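Local atomic coordinates of 16S rRNA (adenine(1408)-N(1))-methyltransferase (Escherichia coli, PDB entry 3P2E), a protein that methylates N1 of adenine 1408 in the 16S rRNA of assembled 30S ribosomal subunits, using S-adenosyl-L-methionine, and thereby confers aminoglycoside resistance. Residues 49-54 with 77-82. Sequence-based numbering, arbitrary orientation.
Sequences TFYIGI and LSNVVF
Two hydrogen bonds grip Asn79 ND2, one to Thr49 O (3.1 Å) and one to Ala43 O of helix 37-44. The amide thus ties the entry to strand 80-83, the outermost strand at one side of the Rossmann-like methyltransferase sheet, to its neighbour 49-54; helix 62-68 links the two strands in a beta-alpha-beta unit. Asn suits this place because its short side chain carries an NH2 with two hydrogens, enough for both carbonyl acceptors; the crowded chi1 of 65° aims ND2 nearly along the Thr49 C=O axis. Asn79 O accepts a hydrogen bond from Tyr51 N (2.8 Å), and the parallel ladder continues with Val81 N to Tyr51 O (3.0 Å) and Gly53 N to Val81 O (3.0 Å). Tyr51, Val80 and Phe82 project from one face, where Val80 and Phe82 meet helix 62-68. Gly53, without a side chain, lets the Phe82 ring lie close beside the strand, its edge facing Gly53 O (CD1 to O 3.8 Å). On the other face, beta-branched Val81 lies alongside Ile52, both pointing the same way, CG1 to CG1 3.7 Å. Phe50, with CG anti to its backbone N (chi1 -173°), crosses the Val81 side chain obliquely, bringing CE2 within 3.5 Å of Val81 CG1.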
# COMPACT_ATOMS: atom_id res chain seq x y z
N THR A 49 -4.16 -7.01 -12.81
CA THR A 49 -3.26 -6.15 -12.05
C THR A 49 -2.42 -7.04 -11.14
O THR A 49 -2.93 -7.97 -10.51
CB THR A 49 -4.02 -5.13 -11.17
OG1 THR A 49 -4.71 -4.19 -12.01
CG2 THR A 49 -3.04 -4.37 -10.27
N PHE A 50 -1.12 -6.76 -11.10
CA PHE A 50 -0.23 -7.53 -10.24
C PHE A 50 -0.09 -6.72 -8.96
O PHE A 50 0.31 -5.55 -8.99
CB PHE A 50 1.14 -7.72 -10.88
CG PHE A 50 2.04 -8.64 -10.09
CD1 PHE A 50 1.73 -9.99 -9.97
CD2 PHE A 50 3.16 -8.15 -9.44
CE1 PHE A 50 2.52 -10.84 -9.21
CE2 PHE A 50 3.97 -8.99 -8.68
CZ PHE A 50 3.65 -10.34 -8.56
N TYR A 51 -0.44 -7.34 -7.83
CA TYR A 51 -0.40 -6.68 -6.53
C TYR A 51 0.83 -7.00 -5.70
O TYR A 51 1.17 -8.16 -5.47
CB TYR A 51 -1.67 -7.02 -5.75
CG TYR A 51 -2.90 -6.37 -6.34
CD1 TYR A 51 -3.27 -5.07 -5.98
CD2 TYR A 51 -3.66 -7.01 -7.33
CE1 TYR A 51 -4.35 -4.43 -6.58
CE2 TYR A 51 -4.74 -6.37 -7.94
CZ TYR A 51 -5.07 -5.09 -7.56
OH TYR A 51 -6.13 -4.45 -8.16
N ILE A 52 1.49 -5.94 -5.25
CA ILE A 52 2.69 -6.07 -4.44
C ILE A 52 2.46 -5.44 -3.08
O ILE A 52 2.29 -4.22 -2.98
CB ILE A 52 3.88 -5.35 -5.11
CG1 ILE A 52 4.10 -5.94 -6.51
CG2 ILE A 52 5.14 -5.51 -4.26
CD1 ILE A 52 5.19 -5.23 -7.31
N GLY A 53 2.44 -6.27 -2.05
CA GLY A 53 2.24 -5.78 -0.70
C GLY A 53 3.56 -5.80 0.05
O GLY A 53 4.20 -6.84 0.14
N ILE A 54 3.94 -4.65 0.58
CA ILE A 54 5.20 -4.49 1.29
C ILE A 54 5.01 -4.24 2.79
O ILE A 54 4.19 -3.41 3.19
CB ILE A 54 5.99 -3.28 0.74
CG1 ILE A 54 6.16 -3.40 -0.78
CG2 ILE A 54 7.34 -3.17 1.42
CD1 ILE A 54 6.77 -2.17 -1.42
N LEU A 77 -3.77 -17.45 -5.39
CA LEU A 77 -3.81 -16.34 -6.34
C LEU A 77 -2.47 -16.29 -7.06
O LEU A 77 -1.44 -16.66 -6.51
CB LEU A 77 -4.04 -15.01 -5.61
CG LEU A 77 -5.39 -14.79 -4.92
CD1 LEU A 77 -5.39 -13.43 -4.23
CD2 LEU A 77 -6.51 -14.87 -5.94
N SER A 78 -2.49 -15.83 -8.31
CA SER A 78 -1.27 -15.75 -9.09
C SER A 78 -0.84 -14.30 -9.31
O SER A 78 0.18 -14.05 -9.95
CB SER A 78 -1.47 -16.42 -10.46
OG SER A 78 -1.85 -17.78 -10.31
N ASN A 79 -1.61 -13.36 -8.77
CA ASN A 79 -1.30 -11.95 -8.96
C ASN A 79 -0.96 -11.17 -7.69
O ASN A 79 -1.26 -9.98 -7.58
CB ASN A 79 -2.46 -11.27 -9.71
CG ASN A 79 -3.76 -11.25 -8.92
OD1 ASN A 79 -4.06 -12.17 -8.16
ND2 ASN A 79 -4.56 -10.21 -9.13
N VAL A 80 -0.32 -11.85 -6.74
CA VAL A 80 0.07 -11.22 -5.48
C VAL A 80 1.45 -11.69 -5.03
O VAL A 80 1.79 -12.86 -5.16
CB VAL A 80 -0.93 -11.57 -4.33
CG1 VAL A 80 -0.49 -10.89 -3.03
CG2 VAL A 80 -2.32 -11.14 -4.71
N VAL A 81 2.24 -10.75 -4.52
CA VAL A 81 3.55 -11.08 -3.98
C VAL A 81 3.73 -10.20 -2.76
O VAL A 81 3.31 -9.04 -2.75
CB VAL A 81 4.70 -10.82 -4.99
CG1 VAL A 81 4.82 -9.33 -5.30
CG2 VAL A 81 6.02 -11.34 -4.40
N PHE A 82 4.30 -10.77 -1.70
CA PHE A 82 4.54 -10.04 -0.46
C PHE A 82 6.03 -9.81 -0.32
O PHE A 82 6.83 -10.76 -0.28
CB PHE A 82 3.99 -10.83 0.73
CG PHE A 82 2.50 -10.89 0.77
CD1 PHE A 82 1.74 -9.72 0.75
CD2 PHE A 82 1.83 -12.11 0.82
CE1 PHE A 82 0.34 -9.76 0.78
CE2 PHE A 82 0.43 -12.16 0.86
CZ PHE A 82 -0.31 -10.98 0.84